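Local structure of IAA acetyltransferase (Bacillus cereus ATCC 14579, 1Y9K) at residues 134-137 with 142-145; 23-28 with 130-135; 5-10 with 80-85. The protein probably catalyses the transfer of an acetyl group to an amine nitrogen, as a member of the GNAT family of acetyltransferases. All coordinates share one frame; numbering follows the deposited sequence.

Contact 1: residues 134-137 with 142-145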
loop_
_atom_site.group_PDB
_atom_site.type_symbol
_atom_site.label_atom_id
_atom_site.label_comp_id
_atom_site.label_asym_id
_atom_site.label_seq_id
_atom_site.Cartn_x
_atom_site.Cartn_y
_atom_site.Cartn_z
ATOM N N GLU A 134 -5.859 16.890 9.374
ATOM C CA GLU A 134 -7.178 16.408 9.784
ATOM C C GLU A 134 -7.205 14.959 10.292
ATOM O O GLU A 134 -6.645 14.053 9.663
ATOM C CB GLU A 134 -8.193 16.587 8.645
ATOM C CG GLU A 134 -9.652 16.356 9.062
ATOM C CD GLU A 134 -10.134 17.353 10.109
ATOM O OE1 GLU A 134 -10.518 18.479 9.712
ATOM O OE2 GLU A 134 -10.135 17.009 11.322
ATOM N N GLU A 135 -7.892 14.767 11.424
ATOM C CA GLU A 135 -8.110 13.456 12.040
ATOM C C GLU A 135 -8.813 12.447 11.117
ATOM O O GLU A 135 -9.773 12.795 10.417
ATOM C CB GLU A 135 -8.926 13.627 13.315
ATOM C CG GLU A 135 -9.056 12.362 14.143
ATOM C CD GLU A 135 -9.899 12.569 15.372
ATOM O OE1 GLU A 135 -11.129 12.745 15.229
ATOM O OE2 GLU A 135 -9.331 12.557 16.482
ATOM N N ILE A 136 -8.321 11.205 11.132
ATOM C CA ILE A 136 -8.912 10.095 10.376
ATOM C C ILE A 136 -9.644 9.133 11.324
ATOM O O ILE A 136 -9.066 8.659 12.314
ATOM C CB ILE A 136 -7.837 9.326 9.556
ATOM C CG1 ILE A 136 -7.168 10.258 8.538
ATOM C CG2 ILE A 136 -8.450 8.129 8.841
ATOM C CD1 ILE A 136 -5.791 9.794 8.043
ATOM N N ILE A 137 -10.920 8.880 11.029
ATOM C CA ILE A 137 -11.730 7.891 11.753
ATOM C C ILE A 137 -12.190 6.790 10.797
ATOM O O ILE A 137 -12.576 7.057 9.661
ATOM C CB ILE A 137 -12.937 8.526 12.483
ATOM C CG1 ILE A 137 -12.459 9.587 13.483
ATOM C CG2 ILE A 137 -13.745 7.453 13.227
ATOM C CD1 ILE A 137 -13.545 10.548 13.960
ATOM N N VAL A 142 -10.356 5.924 15.823
ATOM C CA VAL A 142 -9.395 6.936 15.370
ATOM C C VAL A 142 -8.119 6.262 14.854
ATOM O O VAL A 142 -7.490 5.473 15.567
ATOM C CB VAL A 142 -9.042 7.962 16.475
ATOM C CG1 VAL A 142 -8.002 8.956 15.971
ATOM C CG2 VAL A 142 -10.294 8.704 16.948
ATOM N N CYS A 143 -7.786 6.559 13.599
ATOM C CA CYS A 143 -6.562 6.116 12.961
ATOM C C CYS A 143 -5.457 7.020 13.454
ATOM O O CYS A 143 -5.261 8.124 12.944
ATOM C CB CYS A 143 -6.704 6.227 11.453
ATOM S SG CYS A 143 -5.370 5.473 10.556
ATOM N N ARG A 144 -4.726 6.520 14.441
ATOM C CA ARG A 144 -3.793 7.312 15.224
ATOM C C ARG A 144 -2.347 6.854 15.009
ATOM O O ARG A 144 -1.443 7.662 14.852
ATOM C CB ARG A 144 -4.204 7.168 16.692
ATOM C CG ARG A 144 -3.348 7.847 17.740
ATOM C CD ARG A 144 -3.907 7.508 19.122
ATOM N NE ARG A 144 -5.357 7.705 19.160
ATOM C CZ ARG A 144 -6.192 7.180 20.059
ATOM N NH1 ARG A 144 -5.749 6.397 21.041
ATOM N NH2 ARG A 144 -7.491 7.447 19.962
ATOM N N ASP A 145 -2.146 5.542 15.002
ATOM C CA ASP A 145 -0.817 4.939 14.981
ATOM C C ASP A 145 -0.621 4.088 13.731
ATOM O O ASP A 145 -1.581 3.489 13.240
ATOM C CB ASP A 145 -0.646 4.047 16.215
ATOM C CG ASP A 145 -0.999 4.755 17.511
ATOM O OD1 ASP A 145 -0.523 5.885 17.720
ATOM O OD2 ASP A 145 -1.739 4.179 18.334
HETATM O O HOH W 1 -6.043 10.680 12.900
#
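Ile-136 has CG1 anti to its carbonyl carbon (chi1 -61°), which leaves the CG2 branch to lie against Cys-143; there SG is swung anti to the backbone N (chi1 -171°), so the approach is made by the methylene CB. CG2 of Ile-136 meets CB of Cys-143 at 3.7 Å. On the opposite face of the beta hairpin, Ile-137 and Val-142 form a non-hydrogen-bonded antiparallel pair, and Ile-137 CG1 slants past Val-142 CG2 at 4.2 Å. The extended chain of Glu-135 crosses Val-142 at about a right angle, its OE2 3.9 Å from Val-142 CG1, a contact of van der Waals kind.

One direct backbone bond joins the segments, from Cys-143 N to Ile-136 O (2.8 Å, 156° at the hydrogen). The same oxygen also receives a CA-H contact from Val-142, its CA 3.5 Å away. In the return direction a water takes the place of a direct bond: it accepts from Ile-136 N at 2.9 Å and donates to Cys-143 O at 2.7 Å, and so bridges the two backbones there.

The hairpin of strands 136-138 and 141-152 lies at the protein surface. Its Ile-136 and Cys-143 face rests on Phe-128 of helix 127-131, and Asn-104, just beyond strand 97-103, hydrogen-bonds the backbone of Val-142, Arg-144 and Asp-145.

Contact 2: residues 23-28 with 130-135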
loop_
_atom_site.group_PDB
_atom_site.type_symbol
_atom_site.label_atom_id
_atom_site.label_comp_id
_atom_site.label_asym_id
_atom_site.label_seq_id
_atom_site.Cartn_x
_atom_site.Cartn_y
_atom_site.Cartn_z
ATOM N N ALA A 23 -5.889 5.979 -0.300
ATOM C CA ALA A 23 -5.086 5.366 0.754
ATOM C C ALA A 23 -4.270 6.401 1.522
ATOM O O ALA A 23 -3.947 6.190 2.692
ATOM C CB ALA A 23 -4.176 4.296 0.169
ATOM N N ASP A 24 -3.942 7.514 0.863
ATOM C CA ASP A 24 -3.088 8.547 1.453
ATOM C C ASP A 24 -3.621 9.945 1.133
ATOM O O ASP A 24 -3.408 10.454 0.031
ATOM C CB ASP A 24 -1.648 8.367 0.968
ATOM C CG ASP A 24 -0.664 9.283 1.657
ATOM O OD1 ASP A 24 -1.067 10.210 2.376
ATOM O OD2 ASP A 24 0.541 9.078 1.467
ATOM N N PRO A 25 -4.318 10.568 2.106
ATOM C CA PRO A 25 -5.056 11.832 1.928
ATOM C C PRO A 25 -4.238 13.046 1.489
ATOM O O PRO A 25 -4.818 14.038 1.078
ATOM C CB PRO A 25 -5.657 12.089 3.322
ATOM C CG PRO A 25 -5.686 10.756 3.973
ATOM C CD PRO A 25 -4.468 10.052 3.480
ATOM N N SER A 26 -2.917 12.976 1.563
ATOM C CA SER A 26 -2.092 14.134 1.228
ATOM C C SER A 26 -1.333 13.958 -0.097
ATOM O O SER A 26 -0.653 12.948 -0.316
ATOM C CB SER A 26 -1.142 14.462 2.385
ATOM O OG SER A 26 0.078 15.021 1.924
ATOM N N GLU A 27 -1.469 14.948 -0.975
ATOM C CA GLU A 27 -0.789 14.942 -2.263
ATOM C C GLU A 27 0.712 15.186 -2.129
ATOM O O GLU A 27 1.499 14.737 -2.966
ATOM C CB GLU A 27 -1.409 15.971 -3.201
ATOM C CG GLU A 27 -2.637 15.446 -3.934
ATOM C CD GLU A 27 -3.119 16.370 -5.051
ATOM O OE1 GLU A 27 -2.280 16.886 -5.830
ATOM O OE2 GLU A 27 -4.348 16.565 -5.155
ATOM N N ARG A 28 1.099 15.904 -1.078
ATOM C CA ARG A 28 2.510 16.140 -0.799
ATOM C C ARG A 28 3.222 14.877 -0.306
ATOM O O ARG A 28 4.373 14.650 -0.682
ATOM C CB ARG A 28 2.699 17.296 0.186
ATOM C CG ARG A 28 3.973 18.106 -0.080
ATOM C CD ARG A 28 3.735 19.611 0.115
ATOM N NE ARG A 28 3.645 19.987 1.527
ATOM C CZ ARG A 28 3.270 21.187 1.971
ATOM N NH1 ARG A 28 2.934 22.152 1.119
ATOM N NH2 ARG A 28 3.230 21.423 3.278
ATOM N N LYS A 130 0.537 13.346 13.204
ATOM C CA LYS A 130 1.737 14.084 12.846
ATOM C C LYS A 130 1.839 14.409 11.350
ATOM O O LYS A 130 2.382 15.450 10.980
ATOM C CB LYS A 130 2.956 13.272 13.265
ATOM C CG LYS A 130 4.012 14.066 13.985
ATOM C CD LYS A 130 4.689 13.216 15.044
ATOM C CE LYS A 130 3.786 13.022 16.258
ATOM N NZ LYS A 130 4.396 12.042 17.202
ATOM N N HIS A 131 1.330 13.514 10.503
ATOM C CA HIS A 131 1.457 13.659 9.053
ATOM C C HIS A 131 0.264 14.338 8.392
ATOM O O HIS A 131 0.355 14.773 7.247
ATOM C CB HIS A 131 1.706 12.297 8.398
ATOM C CG HIS A 131 3.102 11.790 8.576
ATOM N ND1 HIS A 131 3.582 11.340 9.787
ATOM C CD2 HIS A 131 4.124 11.664 7.698
ATOM C CE1 HIS A 131 4.839 10.959 9.647
ATOM N NE2 HIS A 131 5.191 11.141 8.388
ATOM N N TYR A 132 -0.857 14.420 9.099
ATOM C CA TYR A 132 -2.068 14.990 8.518
ATOM C C TYR A 132 -2.721 16.005 9.437
ATOM O O TYR A 132 -2.863 15.772 10.641
ATOM C CB TYR A 132 -3.058 13.887 8.133
ATOM C CG TYR A 132 -2.446 12.810 7.267
ATOM C CD1 TYR A 132 -1.971 11.628 7.832
ATOM C CD2 TYR A 132 -2.323 12.981 5.889
ATOM C CE1 TYR A 132 -1.402 10.640 7.053
ATOM C CE2 TYR A 132 -1.751 11.996 5.091
ATOM C CZ TYR A 132 -1.293 10.828 5.678
ATOM O OH TYR A 132 -0.726 9.847 4.904
ATOM N N GLU A 133 -3.096 17.139 8.856
ATOM C CA GLU A 133 -3.803 18.196 9.567
ATOM C C GLU A 133 -5.104 17.645 10.172
ATOM O O GLU A 133 -5.392 17.872 11.345
ATOM C CB GLU A 133 -4.088 19.364 8.604
ATOM C CG GLU A 133 -4.227 20.763 9.250
ATOM C CD GLU A 133 -4.653 21.856 8.238
ATOM O OE1 GLU A 133 -4.932 23.007 8.667
ATOM O OE2 GLU A 133 -4.718 21.563 7.015
ATOM N N GLU A 134 -5.859 16.890 9.374
ATOM C CA GLU A 134 -7.178 16.408 9.784
ATOM C C GLU A 134 -7.205 14.959 10.292
ATOM O O GLU A 134 -6.645 14.053 9.663
ATOM C CB GLU A 134 -8.193 16.587 8.645
ATOM C CG GLU A 134 -9.652 16.356 9.062
ATOM C CD GLU A 134 -10.134 17.353 10.109
ATOM O OE1 GLU A 134 -10.518 18.479 9.712
ATOM O OE2 GLU A 134 -10.135 17.009 11.322
ATOM N N GLU A 135 -7.892 14.767 11.424
ATOM C CA GLU A 135 -8.110 13.456 12.040
ATOM C C GLU A 135 -8.813 12.447 11.117
ATOM O O GLU A 135 -9.773 12.795 10.417
ATOM C CB GLU A 135 -8.926 13.627 13.315
ATOM C CG GLU A 135 -9.056 12.362 14.143
ATOM C CD GLU A 135 -9.899 12.569 15.372
ATOM O OE1 GLU A 135 -11.129 12.745 15.229
ATOM O OE2 GLU A 135 -9.331 12.557 16.482
#
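OD1 of Asp-24 accepts two hydrogen bonds, the stronger from the Tyr-132 hydroxyl (OH to OD1 2.6 Å) and a long, weak one from Ser-26 N (3.4 Å to OD1, but nearly straight). The latter has the spacing of an Asx turn. The phenol comes from above the carboxylate, 60° out of its plane, while OD1 itself lies in the plane of the ring at its edge; the two flat groups stand 82° apart. The other oxygen, OD2, is bonded to the hydroxyl of Tyr-33, so two tyrosines from different parts of the chain fix the rotation of this buried side chain.

The carbon contacts gather at one corner of the Tyr-132 ring. CB of Ser-26 abuts CE2 at the edge, 3.7 Å away, and Pro-25 brings its CD to within 3.7 Å of the same CE2 from an oblique direction. Ser-26 is the N-cap of helix 27-36, its OG bonded to Gln-29 N, which leaves its CB for the tyrosine. Tyr-132 is the first residue to leave helical geometry after helix 127-131; with CG anti to its carbonyl carbon (chi1 -52°), the ring reaches the 24-26 turn with its CE2 and OH side.

The contact thus ties the end of helix 127-131 to the turn between helices 17-23 and 27-36, with Gln-29 also touching Tyr-132 and Asn-66 of strand 61-69 lying against Asp-24.

Contact 3: residues 5-10 with 80-85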
loop_
_atom_site.group_PDB
_atom_site.type_symbol
_atom_site.label_atom_id
_atom_site.label_comp_id
_atom_site.label_asym_id
_atom_site.label_seq_id
_atom_site.Cartn_x
_atom_site.Cartn_y
_atom_site.Cartn_z
ATOM N N VAL A 5 -8.247 -9.127 -13.953
ATOM C CA VAL A 5 -7.455 -7.985 -13.521
ATOM C C VAL A 5 -6.045 -8.087 -14.103
ATOM O O VAL A 5 -5.372 -9.104 -13.946
ATOM C CB VAL A 5 -7.423 -7.871 -11.967
ATOM C CG1 VAL A 5 -6.545 -6.717 -11.517
ATOM C CG2 VAL A 5 -8.826 -7.691 -11.415
ATOM N N VAL A 6 -5.610 -7.030 -14.785
ATOM C CA VAL A 6 -4.270 -6.986 -15.378
ATOM C C VAL A 6 -3.413 -5.926 -14.681
ATOM O O VAL A 6 -3.807 -4.764 -14.597
ATOM C CB VAL A 6 -4.325 -6.732 -16.923
ATOM C CG1 VAL A 6 -2.978 -7.007 -17.560
ATOM C CG2 VAL A 6 -5.387 -7.604 -17.579
ATOM N N ILE A 7 -2.245 -6.336 -14.190
ATOM C CA ILE A 7 -1.353 -5.458 -13.427
ATOM C C ILE A 7 -0.085 -5.147 -14.211
ATOM O O ILE A 7 0.556 -6.041 -14.745
ATOM C CB ILE A 7 -0.971 -6.057 -12.033
ATOM C CG1 ILE A 7 -2.224 -6.470 -11.249
ATOM C CG2 ILE A 7 -0.114 -5.069 -11.236
ATOM C CD1 ILE A 7 -1.944 -7.208 -9.931
ATOM N N GLU A 8 0.282 -3.873 -14.258
ATOM C CA GLU A 8 1.446 -3.433 -15.028
ATOM C C GLU A 8 2.122 -2.208 -14.399
ATOM O O GLU A 8 1.505 -1.468 -13.640
ATOM C CB GLU A 8 1.060 -3.183 -16.515
ATOM C CG GLU A 8 -0.325 -2.525 -16.734
ATOM C CD GLU A 8 -0.841 -2.599 -18.188
ATOM O OE1 GLU A 8 -1.110 -3.719 -18.697
ATOM O OE2 GLU A 8 -1.010 -1.522 -18.812
ATOM N N ARG A 9 3.401 -2.020 -14.703
ATOM C CA ARG A 9 4.112 -0.799 -14.343
ATOM C C ARG A 9 3.636 0.427 -15.101
ATOM O O ARG A 9 3.279 0.353 -16.280
ATOM C CB ARG A 9 5.601 -0.949 -14.604
ATOM C CG ARG A 9 6.336 -1.396 -13.400
ATOM C CD ARG A 9 7.603 -0.615 -13.196
ATOM N NE ARG A 9 7.319 0.751 -12.787
ATOM C CZ ARG A 9 8.255 1.672 -12.614
ATOM N NH1 ARG A 9 9.536 1.367 -12.806
ATOM N NH2 ARG A 9 7.909 2.894 -12.247
ATOM N N ILE A 10 3.653 1.563 -14.415
ATOM C CA ILE A 10 3.387 2.837 -15.050
ATOM C C ILE A 10 4.522 3.791 -14.717
ATOM O O ILE A 10 5.164 3.638 -13.678
ATOM C CB ILE A 10 2.016 3.443 -14.630
ATOM C CG1 ILE A 10 1.901 3.539 -13.110
ATOM C CG2 ILE A 10 0.850 2.640 -15.237
ATOM C CD1 ILE A 10 1.216 4.781 -12.639
ATOM N N LYS A 80 -5.688 -8.655 -2.438
ATOM C CA LYS A 80 -4.995 -9.944 -2.559
ATOM C C LYS A 80 -4.056 -10.000 -3.764
ATOM O O LYS A 80 -2.867 -10.295 -3.613
ATOM C CB LYS A 80 -6.026 -11.063 -2.695
ATOM C CG LYS A 80 -6.286 -11.888 -1.457
ATOM C CD LYS A 80 -5.828 -13.338 -1.655
ATOM C CE LYS A 80 -4.309 -13.502 -1.518
ATOM N NZ LYS A 80 -3.834 -14.831 -2.035
ATOM N N LYS A 81 -4.599 -9.712 -4.952
ATOM C CA LYS A 81 -3.851 -9.766 -6.213
ATOM C C LYS A 81 -2.698 -8.768 -6.309
ATOM O O LYS A 81 -1.604 -9.140 -6.730
ATOM C CB LYS A 81 -4.799 -9.595 -7.403
ATOM C CG LYS A 81 -5.459 -10.889 -7.843
ATOM C CD LYS A 81 -6.822 -10.660 -8.476
ATOM C CE LYS A 81 -7.437 -11.982 -8.926
ATOM N NZ LYS A 81 -8.914 -12.015 -8.694
ATOM N N LEU A 82 -2.942 -7.515 -5.923
ATOM C CA LEU A 82 -1.904 -6.479 -5.923
ATOM C C LEU A 82 -0.764 -6.830 -4.974
ATOM O O LEU A 82 0.407 -6.535 -5.247
ATOM C CB LEU A 82 -2.489 -5.118 -5.533
ATOM C CG LEU A 82 -3.314 -4.330 -6.558
ATOM C CD1 LEU A 82 -4.065 -3.185 -5.858
ATOM C CD2 LEU A 82 -2.458 -3.810 -7.727
ATOM N N LEU A 83 -1.129 -7.466 -3.863
ATOM C CA LEU A 83 -0.202 -7.829 -2.805
ATOM C C LEU A 83 0.707 -8.967 -3.262
ATOM O O LEU A 83 1.930 -8.859 -3.145
ATOM C CB LEU A 83 -0.996 -8.224 -1.557
ATOM C CG LEU A 83 -0.619 -7.687 -0.180
ATOM C CD1 LEU A 83 -0.174 -6.218 -0.197
ATOM C CD2 LEU A 83 -1.808 -7.877 0.741
ATOM N N ARG A 84 0.110 -10.048 -3.776
ATOM C CA ARG A 84 0.852 -11.124 -4.443
ATOM C C ARG A 84 1.864 -10.544 -5.442
ATOM O O ARG A 84 3.032 -10.943 -5.444
ATOM C CB ARG A 84 -0.094 -12.096 -5.177
ATOM C CG ARG A 84 -0.986 -12.988 -4.282
ATOM C CD ARG A 84 -1.484 -14.255 -5.033
ATOM N NE ARG A 84 -2.691 -14.051 -5.857
ATOM C CZ ARG A 84 -2.700 -13.674 -7.142
ATOM N NH1 ARG A 84 -3.856 -13.534 -7.786
ATOM N NH2 ARG A 84 -1.567 -13.429 -7.796
ATOM N N HIS A 85 1.410 -9.590 -6.263
ATOM C CA HIS A 85 2.245 -8.953 -7.294
ATOM C C HIS A 85 3.387 -8.116 -6.714
ATOM O O HIS A 85 4.503 -8.140 -7.247
ATOM C CB HIS A 85 1.386 -8.100 -8.232
ATOM C CG HIS A 85 2.076 -7.684 -9.499
ATOM N ND1 HIS A 85 3.077 -6.736 -9.532
ATOM C CD2 HIS A 85 1.869 -8.051 -10.787
ATOM C CE1 HIS A 85 3.470 -6.550 -10.779
ATOM N NE2 HIS A 85 2.751 -7.335 -11.562
#
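Ile-7 of the first strand of this GNAT fold packs on helix 78-92, the helix that in this family follows the loop binding the acetyl-CoA pyrophosphate. Strand 6-10 and helix 80-85 run at 42° to each other, their axes 10.0 Å apart at closest, and Ile-7 carries the contacts between them.

The tight part is isoleucine against imidazole. Ile-7 CG2 sits over the face of the His-85 ring, 3.6 Å from its centroid and only 11° off the normal, a well-centred CH-pi contact. CG of His-85 is anti to the backbone N (chi1 -166°), which carries the ring out toward the strand while the Ile-7 chain reaches toward the helix, and the two slide past each other in opposite directions. ND1 is hydrogen-bonded to the hydroxyl of Tyr-52 on strand 48-56, which helps to hold the ring at this angle. Beside it, Ile-7 CD1 meets CD2 of the buried Leu-82 at 4.1 Å; that leucine also leans on Ile-67 and Val-69 of strand 61-69.

Toward the start of the strand the fit slackens. Lys-81 offers its CB to Ile-7 CD1 at no less than 4.5 Å, and both it and Val-5 are partly exposed. Closer in, the methyl CD1 of Ile-7 rests 3.8 Å from the backbone oxygen of Lys-81, the same O that accepts the helical bond from His-85 N at 3.1 Å.

In the fold
Contacts 1 and 2 are neighbours, with centres about 10 Å apart; they share Glu-134 and Glu-135 and touch where Ile-136 CD1 meets Pro-25 CG at 4.2 Å. Helix 127-131 connects them, being touched by the hairpin of contact 1 at Phe-128 and followed directly by the tyrosine of contact 2. Contact 3 lies on the opposite side of the chain's centre, its centre about 28 Å from that of contact 1, yet both reach the same sheet. Contact 1, at the surface, combines one direct backbone bond, a bridging water and small apolar contacts; contact 2, partly buried, relies on a carboxylate and a phenol; contact 3, also partly buried, joins strand to helix by apolar and CH-pi packing.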